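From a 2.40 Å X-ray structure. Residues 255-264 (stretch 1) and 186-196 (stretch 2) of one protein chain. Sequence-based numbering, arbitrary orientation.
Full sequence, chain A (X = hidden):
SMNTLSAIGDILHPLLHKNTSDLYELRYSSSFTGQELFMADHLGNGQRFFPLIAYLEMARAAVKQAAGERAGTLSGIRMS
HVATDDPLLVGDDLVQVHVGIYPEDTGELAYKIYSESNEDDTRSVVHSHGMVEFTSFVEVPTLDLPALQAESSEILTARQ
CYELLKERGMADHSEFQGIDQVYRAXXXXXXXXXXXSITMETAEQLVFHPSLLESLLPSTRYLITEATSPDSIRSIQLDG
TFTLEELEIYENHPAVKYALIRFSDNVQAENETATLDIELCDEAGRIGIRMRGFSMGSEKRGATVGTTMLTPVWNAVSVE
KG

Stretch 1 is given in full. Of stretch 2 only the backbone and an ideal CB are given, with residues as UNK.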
ATOM      1  N   ALA A 255     -24.223  -9.029 -10.221  1.00 86.90           N
ATOM      2  CA  ALA A 255     -24.452  -9.579 -11.553  1.00 85.97           C
ATOM      3  C   ALA A 255     -25.404  -8.616 -12.261  1.00 85.32           C
ATOM      4  O   ALA A 255     -26.520  -8.397 -11.785  1.00 86.18           O
ATOM      5  CB  ALA A 255     -25.078 -10.947 -11.437  1.00 89.44           C
ATOM      6  N   VAL A 256     -24.948  -7.995 -13.352  1.00 75.99           N
ATOM      7  CA  VAL A 256     -25.715  -7.005 -14.092  1.00 72.70           C
ATOM      8  C   VAL A 256     -26.213  -7.572 -15.426  1.00 75.50           C
ATOM      9  O   VAL A 256     -25.451  -7.697 -16.370  1.00 74.13           O
ATOM     10  CB  VAL A 256     -24.876  -5.729 -14.268  1.00 74.19           C
ATOM     11  CG1 VAL A 256     -25.626  -4.682 -15.103  1.00 73.04           C
ATOM     12  CG2 VAL A 256     -24.471  -5.172 -12.900  1.00 72.66           C
ATOM     13  N   LYS A 257     -27.490  -7.937 -15.482  1.00 73.40           N
ATOM     14  CA  LYS A 257     -28.112  -8.460 -16.690  1.00 73.89           C
ATOM     15  C   LYS A 257     -29.002  -7.429 -17.372  1.00 72.27           C
ATOM     16  O   LYS A 257     -29.218  -7.539 -18.568  1.00 70.19           O
ATOM     17  CB  LYS A 257     -28.889  -9.727 -16.350  1.00 79.55           C
ATOM     18  CG  LYS A 257     -28.042 -10.802 -15.666  1.00101.92           C
ATOM     19  CD  LYS A 257     -26.710 -11.109 -16.376  1.00114.21           C
ATOM     20  CE  LYS A 257     -26.229 -12.533 -16.176  1.00132.56           C
ATOM     21  NZ  LYS A 257     -25.960 -12.853 -14.748  1.00142.27           N
ATOM     22  N   TYR A 258     -29.446  -6.390 -16.647  1.00 67.01           N
ATOM     23  CA  TYR A 258     -30.299  -5.340 -17.190  1.00 64.99           C
ATOM     24  C   TYR A 258     -29.955  -4.011 -16.623  1.00 69.00           C
ATOM     25  O   TYR A 258     -29.565  -3.914 -15.455  1.00 68.38           O
ATOM     26  CB  TYR A 258     -31.778  -5.563 -16.808  1.00 65.26           C
ATOM     27  CG  TYR A 258     -32.425  -6.777 -17.437  1.00 65.91           C
ATOM     28  CD1 TYR A 258     -32.322  -8.029 -16.849  1.00 68.82           C
ATOM     29  CD2 TYR A 258     -33.180  -6.663 -18.593  1.00 66.76           C
ATOM     30  CE1 TYR A 258     -32.899  -9.146 -17.426  1.00 69.78           C
ATOM     31  CE2 TYR A 258     -33.763  -7.776 -19.183  1.00 70.18           C
ATOM     32  CZ  TYR A 258     -33.637  -9.016 -18.585  1.00 80.95           C
ATOM     33  OH  TYR A 258     -34.198 -10.140 -19.147  1.00 90.66           O
ATOM     34  N   ALA A 259     -30.258  -2.969 -17.404  1.00 64.24           N
ATOM     35  CA  ALA A 259     -30.147  -1.582 -16.981  1.00 60.27           C
ATOM     36  C   ALA A 259     -31.467  -0.893 -17.314  1.00 61.99           C
ATOM     37  O   ALA A 259     -31.907  -0.945 -18.453  1.00 61.74           O
ATOM     38  CB  ALA A 259     -28.996  -0.890 -17.706  1.00 59.52           C
ATOM     39  N   LEU A 260     -32.134  -0.335 -16.316  1.00 61.89           N
ATOM     40  CA  LEU A 260     -33.355   0.438 -16.505  1.00 62.61           C
ATOM     41  C   LEU A 260     -32.915   1.889 -16.482  1.00 64.61           C
ATOM     42  O   LEU A 260     -32.292   2.289 -15.518  1.00 61.71           O
ATOM     43  CB  LEU A 260     -34.362   0.177 -15.394  1.00 62.80           C
ATOM     44  CG  LEU A 260     -35.680   0.979 -15.472  1.00 67.45           C
ATOM     45  CD1 LEU A 260     -36.489   0.597 -16.667  1.00 70.31           C
ATOM     46  CD2 LEU A 260     -36.489   0.772 -14.246  1.00 66.89           C
ATOM     47  N   ILE A 261     -33.168   2.650 -17.554  1.00 64.06           N
ATOM     48  CA  ILE A 261     -32.733   4.036 -17.648  1.00 64.55           C
ATOM     49  C   ILE A 261     -33.971   4.897 -17.783  1.00 74.45           C
ATOM     50  O   ILE A 261     -34.848   4.600 -18.591  1.00 75.87           O
ATOM     51  CB  ILE A 261     -31.776   4.263 -18.856  1.00 68.15           C
ATOM     52  CG1 ILE A 261     -30.539   3.330 -18.815  1.00 68.74           C
ATOM     53  CG2 ILE A 261     -31.321   5.724 -18.920  1.00 69.29           C
ATOM     54  CD1 ILE A 261     -30.014   2.995 -20.181  1.00 77.33           C
ATOM     55  N   ARG A 262     -34.007   5.990 -17.015  1.00 73.21           N
ATOM     56  CA  ARG A 262     -35.100   6.957 -16.981  1.00 74.24           C
ATOM     57  C   ARG A 262     -34.497   8.352 -16.870  1.00 76.00           C
ATOM     58  O   ARG A 262     -33.323   8.509 -16.518  1.00 73.15           O
ATOM     59  CB  ARG A 262     -35.937   6.757 -15.691  1.00 78.69           C
ATOM     60  CG  ARG A 262     -36.697   5.439 -15.544  1.00 95.48           C
ATOM     61  CD  ARG A 262     -37.472   5.479 -14.233  1.00103.82           C
ATOM     62  NE  ARG A 262     -38.127   4.216 -13.847  1.00104.97           N
ATOM     63  CZ  ARG A 262     -39.305   3.773 -14.290  1.00123.09           C
ATOM     64  NH1 ARG A 262     -39.985   4.465 -15.203  1.00115.37           N
ATOM     65  NH2 ARG A 262     -39.803   2.621 -13.839  1.00108.76           N
ATOM     66  N   PHE A 263     -35.330   9.361 -17.050  1.00 74.57           N
ATOM     67  CA  PHE A 263     -34.945  10.749 -16.793  1.00 74.50           C
ATOM     68  C   PHE A 263     -35.200  10.969 -15.318  1.00 79.26           C
ATOM     69  O   PHE A 263     -36.220  10.492 -14.806  1.00 76.77           O
ATOM     70  CB  PHE A 263     -35.809  11.742 -17.558  1.00 78.67           C
ATOM     71  CG  PHE A 263     -35.513  11.760 -19.022  1.00 80.81           C
ATOM     72  CD1 PHE A 263     -34.347  12.355 -19.499  1.00 82.74           C
ATOM     73  CD2 PHE A 263     -36.382  11.153 -19.929  1.00 84.03           C
ATOM     74  CE1 PHE A 263     -34.051  12.339 -20.859  1.00 84.73           C
ATOM     75  CE2 PHE A 263     -36.110  11.178 -21.285  1.00 88.40           C
ATOM     76  CZ  PHE A 263     -34.939  11.767 -21.744  1.00 86.19           C
ATOM     77  N   SER A 264     -34.291  11.695 -14.638  1.00 79.00           N
ATOM     78  CA  SER A 264     -34.434  11.998 -13.206  1.00 79.68           C
ATOM     79  C   SER A 264     -35.532  13.054 -13.037  1.00 88.50           C
ATOM     80  O   SER A 264     -35.659  13.934 -13.896  1.00 90.52           O
ATOM     81  CB  SER A 264     -33.098  12.454 -12.616  1.00 79.99           C
ATOM     82  OG  SER A 264     -32.805  13.796 -12.956  1.00 88.56           O
ATOM     83  N   UNK A 186     -42.706   4.686 -22.894  1.00103.62           N
ATOM     84  CA  UNK A 186     -42.691   6.136 -22.671  1.00104.17           C
ATOM     85  C   UNK A 186     -42.055   6.427 -21.306  1.00104.08           C
ATOM     86  O   UNK A 186     -42.463   5.837 -20.306  1.00103.29           O
ATOM     87  CB  UNK A 186     -44.105   6.716 -22.746  1.00104.17           C
ATOM     88  N   UNK A 187     -40.983   7.220 -21.300  1.00 99.45           N
ATOM     89  CA  UNK A 187     -40.253   7.559 -20.076  1.00 96.52           C
ATOM     90  C   UNK A 187     -39.134   6.624 -19.643  1.00 96.12           C
ATOM     91  O   UNK A 187     -38.422   6.957 -18.680  1.00 94.77           O
ATOM     92  CB  UNK A 187     -41.257   7.649 -18.925  1.00 96.52           C
ATOM     93  N   UNK A 188     -38.949   5.452 -20.313  1.00 90.58           N
ATOM     94  CA  UNK A 188     -37.851   4.549 -19.941  1.00 87.48           C
ATOM     95  C   UNK A 188     -37.381   3.618 -21.048  1.00 85.96           C
ATOM     96  O   UNK A 188     -38.108   3.335 -21.990  1.00 85.43           O
ATOM     97  CB  UNK A 188     -38.280   3.701 -18.742  1.00 87.48           C
ATOM     98  N   UNK A 189     -36.155   3.112 -20.878  1.00 78.91           N
ATOM     99  CA  UNK A 189     -35.579   2.085 -21.720  1.00 77.35           C
ATOM    100  C   UNK A 189     -35.057   1.019 -20.783  1.00 76.13           C
ATOM    101  O   UNK A 189     -34.464   1.353 -19.764  1.00 73.26           O
ATOM    102  CB  UNK A 189     -34.481   2.633 -22.634  1.00 77.35           C
ATOM    103  N   UNK A 190     -35.386  -0.253 -21.052  1.00 71.78           N
ATOM    104  CA  UNK A 190     -34.893  -1.377 -20.255  1.00 69.68           C
ATOM    105  C   UNK A 190     -33.971  -2.128 -21.191  1.00 70.01           C
ATOM    106  O   UNK A 190     -34.421  -2.673 -22.201  1.00 69.60           O
ATOM    107  CB  UNK A 190     -36.017  -2.262 -19.712  1.00 69.68           C
ATOM    108  N   UNK A 191     -32.678  -2.095 -20.895  1.00 63.48           N
ATOM    109  CA  UNK A 191     -31.682  -2.706 -21.752  1.00 64.39           C
ATOM    110  C   UNK A 191     -31.332  -4.067 -21.220  1.00 68.64           C
ATOM    111  O   UNK A 191     -30.934  -4.169 -20.062  1.00 66.53           O
ATOM    112  CB  UNK A 191     -30.432  -1.831 -21.862  1.00 64.39           C
ATOM    113  N   UNK A 192     -31.402  -5.088 -22.064  1.00 67.19           N
ATOM    114  CA  UNK A 192     -30.946  -6.425 -21.687  1.00 68.57           C
ATOM    115  C   UNK A 192     -29.475  -6.484 -22.101  1.00 73.75           C
ATOM    116  O   UNK A 192     -29.146  -6.277 -23.272  1.00 71.21           O
ATOM    117  CB  UNK A 192     -31.775  -7.529 -22.346  1.00 68.57           C
ATOM    118  N   UNK A 193     -28.605  -6.731 -21.137  1.00 72.54           N
ATOM    119  CA  UNK A 193     -27.165  -6.718 -21.352  1.00 72.54           C
ATOM    120  C   UNK A 193     -26.565  -8.089 -21.487  1.00 78.55           C
ATOM    121  O   UNK A 193     -26.965  -9.020 -20.804  1.00 78.75           O
ATOM    122  CB  UNK A 193     -26.473  -5.980 -20.204  1.00 72.54           C
ATOM    123  N   UNK A 194     -25.476  -8.153 -22.238  1.00 77.73           N
ATOM    124  CA  UNK A 194     -24.665  -9.353 -22.386  1.00 80.91           C
ATOM    125  C   UNK A 194     -23.251  -8.820 -22.430  1.00 88.06           C
ATOM    126  O   UNK A 194     -22.629  -8.721 -23.483  1.00 90.32           O
ATOM    127  CB  UNK A 194     -25.027 -10.179 -23.622  1.00 80.91           C
ATOM    128  N   UNK A 195     -22.792  -8.384 -21.252  1.00 84.93           N
ATOM    129  CA  UNK A 195     -21.486  -7.775 -21.093  1.00 84.72           C
ATOM    130  C   UNK A 195     -20.382  -8.770 -21.447  1.00 96.68           C
ATOM    131  O   UNK A 195     -20.533  -9.966 -21.188  1.00 97.82           O
ATOM    132  CB  UNK A 195     -21.308  -7.263 -19.662  1.00 84.72           C
ATOM    133  N   UNK A 196     -19.277  -8.314 -22.078  1.00 97.54           N
ATOM    134  CA  UNK A 196     -18.215  -9.260 -22.453  1.00100.99           C
ATOM    135  C   UNK A 196     -17.646 -10.052 -21.281  1.00108.56           C
ATOM    136  O   UNK A 196     -17.712  -9.615 -20.140  1.00105.90           O
ATOM    137  CB  UNK A 196     -17.075  -8.503 -23.138  1.00100.99           C
TER

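The two strands run antiparallel; because 188-192 are extended, their CB atoms alternate between the two faces of the sheet, one lined by Tyr258, Leu260 and Arg262, the other by Ala259 and Ile261.

Position 186 has nothing of stretch 1 within reach of its CB, and many residues would do; it is Pro186. Position 187 has phi/psi of 88°/-7°, where a CB would be jammed against the preceding carbonyl oxygen. That alone calls for glycine, and Gly187 it is.

At 188 the CB lies on the Leu260 side, 4.0 Å from Arg262 CG and 4.1 Å from Leu260 CD1. A medium-sized apolar or aromatic side chain would suit, and a polar one could be tolerated beside the arginine. The residue is His188: its ring packs near both, with ND1 3.7 Å from Leu260 CD1 and CD2 3.8 Å from Arg262 NH1.

Position 189 pairs with Ile261 through two backbone hydrogen bonds, from 189 N to Ile261 O (3.0 Å) and from Ile261 N to 189 O (2.9 Å). Its CB shares a face with the Ile261 side chain, so a beta-branched or other apolar residue fits. Val189 places CG2 3.7 Å from Ile261 CB.

Position 190 returns to the face of Tyr258 and Leu260, its CB 4.2 Å from Leu260 CD1. Leucine, isoleucine or methionine would extend this apolar patch. Leu190 does so, with CG 3.9 Å from Tyr258 CD2 and CD1 4.1 Å from Leu260 CB.

Position 191 forms a second hydrogen-bonded pair: its N lies 2.8 Å from Ala259 O and its O 3.0 Å from Ala259 N. Small Ala259 leaves Ile261 CD1 for a modest apolar residue to meet; Val191 brings CG2 to 4.0 Å from that atom.

At 192 the CB sits 3.7 Å from Tyr258 CE2. A long chain with an apolar stem could follow the ring. Lys192 runs its CD to 3.7 Å from Tyr258 OH, while its amine is hydrogen-bonded elsewhere in the structure.

Position 193 donates its N to Lys257 O (2.8 Å), and its CB points toward stretch 1, 3.6 Å from Lys257 O and 4.3 Å from Val256 O, with Val256 CG1 and Ala259 CB beyond for a longer apolar chain to reach. Leu193 CD1 comes to 3.7 Å from Val256 CG1 and 4.2 Å from Ala259 CB.

Position 194 points away; it is Ser194. At 195 the CB turns toward stretch 1, favoring an apolar chain long enough to reach Val256: Leu195 CD1 comes within 4.5 Å of Val256 CB, and a water bridges its N to Val256 O. Position 196, out of reach, is Pro196.

Stretch 2 (186-196) PGHVLVKLSLP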
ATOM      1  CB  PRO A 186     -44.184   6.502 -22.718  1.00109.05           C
ATOM      2  CG  PRO A 186     -44.824   5.354 -23.422  1.00114.41           C
ATOM      3  CD  PRO A 186     -44.090   4.181 -22.904  1.00107.60           C
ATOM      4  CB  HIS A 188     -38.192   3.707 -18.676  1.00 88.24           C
ATOM      5  CG  HIS A 188     -39.137   2.553 -18.874  1.00 93.94           C
ATOM      6  ND1 HIS A 188     -38.743   1.379 -19.524  1.00 96.32           N
ATOM      7  CD2 HIS A 188     -40.391   2.377 -18.410  1.00 97.77           C
ATOM      8  CE1 HIS A 188     -39.796   0.575 -19.508  1.00 97.24           C
ATOM      9  NE2 HIS A 188     -40.804   1.120 -18.830  1.00 98.62           N
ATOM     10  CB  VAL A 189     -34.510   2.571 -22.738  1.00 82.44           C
ATOM     11  CG1 VAL A 189     -35.126   3.517 -23.742  1.00 83.92           C
ATOM     12  CG2 VAL A 189     -33.327   3.235 -22.058  1.00 81.64           C
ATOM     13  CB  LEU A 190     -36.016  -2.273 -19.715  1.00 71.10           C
ATOM     14  CG  LEU A 190     -35.549  -3.530 -18.995  1.00 75.81           C
ATOM     15  CD1 LEU A 190     -34.987  -3.189 -17.621  1.00 73.05           C
ATOM     16  CD2 LEU A 190     -36.692  -4.565 -18.904  1.00 80.14           C
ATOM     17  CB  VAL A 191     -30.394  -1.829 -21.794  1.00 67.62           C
ATOM     18  CG1 VAL A 191     -29.366  -2.419 -22.741  1.00 68.30           C
ATOM     19  CG2 VAL A 191     -30.714  -0.404 -22.198  1.00 66.82           C
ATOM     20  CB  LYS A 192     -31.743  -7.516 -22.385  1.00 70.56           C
ATOM     21  CG  LYS A 192     -31.343  -8.911 -21.923  1.00 89.46           C
ATOM     22  CD  LYS A 192     -32.359  -9.948 -22.344  1.00 96.03           C
ATOM     23  CE  LYS A 192     -31.891 -11.347 -22.062  1.00110.97           C
ATOM     24  NZ  LYS A 192     -30.766 -11.763 -22.944  1.00131.17           N
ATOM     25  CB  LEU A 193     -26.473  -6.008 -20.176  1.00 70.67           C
ATOM     26  CG  LEU A 193     -26.845  -4.558 -19.984  1.00 73.80           C
ATOM     27  CD1 LEU A 193     -26.401  -4.094 -18.644  1.00 73.55           C
ATOM     28  CD2 LEU A 193     -26.281  -3.682 -21.092  1.00 75.38           C
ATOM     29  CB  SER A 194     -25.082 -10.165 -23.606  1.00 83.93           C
ATOM     30  OG  SER A 194     -24.029 -10.973 -24.092  1.00103.64           O
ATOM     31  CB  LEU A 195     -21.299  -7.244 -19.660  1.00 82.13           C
ATOM     32  CG  LEU A 195     -22.203  -6.079 -19.262  1.00 83.18           C
ATOM     33  CD1 LEU A 195     -22.101  -5.777 -17.782  1.00 80.53           C
ATOM     34  CD2 LEU A 195     -21.905  -4.846 -20.081  1.00 84.97           C
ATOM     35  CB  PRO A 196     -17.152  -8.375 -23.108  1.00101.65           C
ATOM     36  CG  PRO A 196     -17.852  -7.136 -23.488  1.00103.05           C
ATOM     37  CD  PRO A 196     -18.940  -6.938 -22.497  1.00 96.85           C
TER
HETATM   38  O   HOH W   1     -23.829  -9.159 -18.399  1.00 89.82           O
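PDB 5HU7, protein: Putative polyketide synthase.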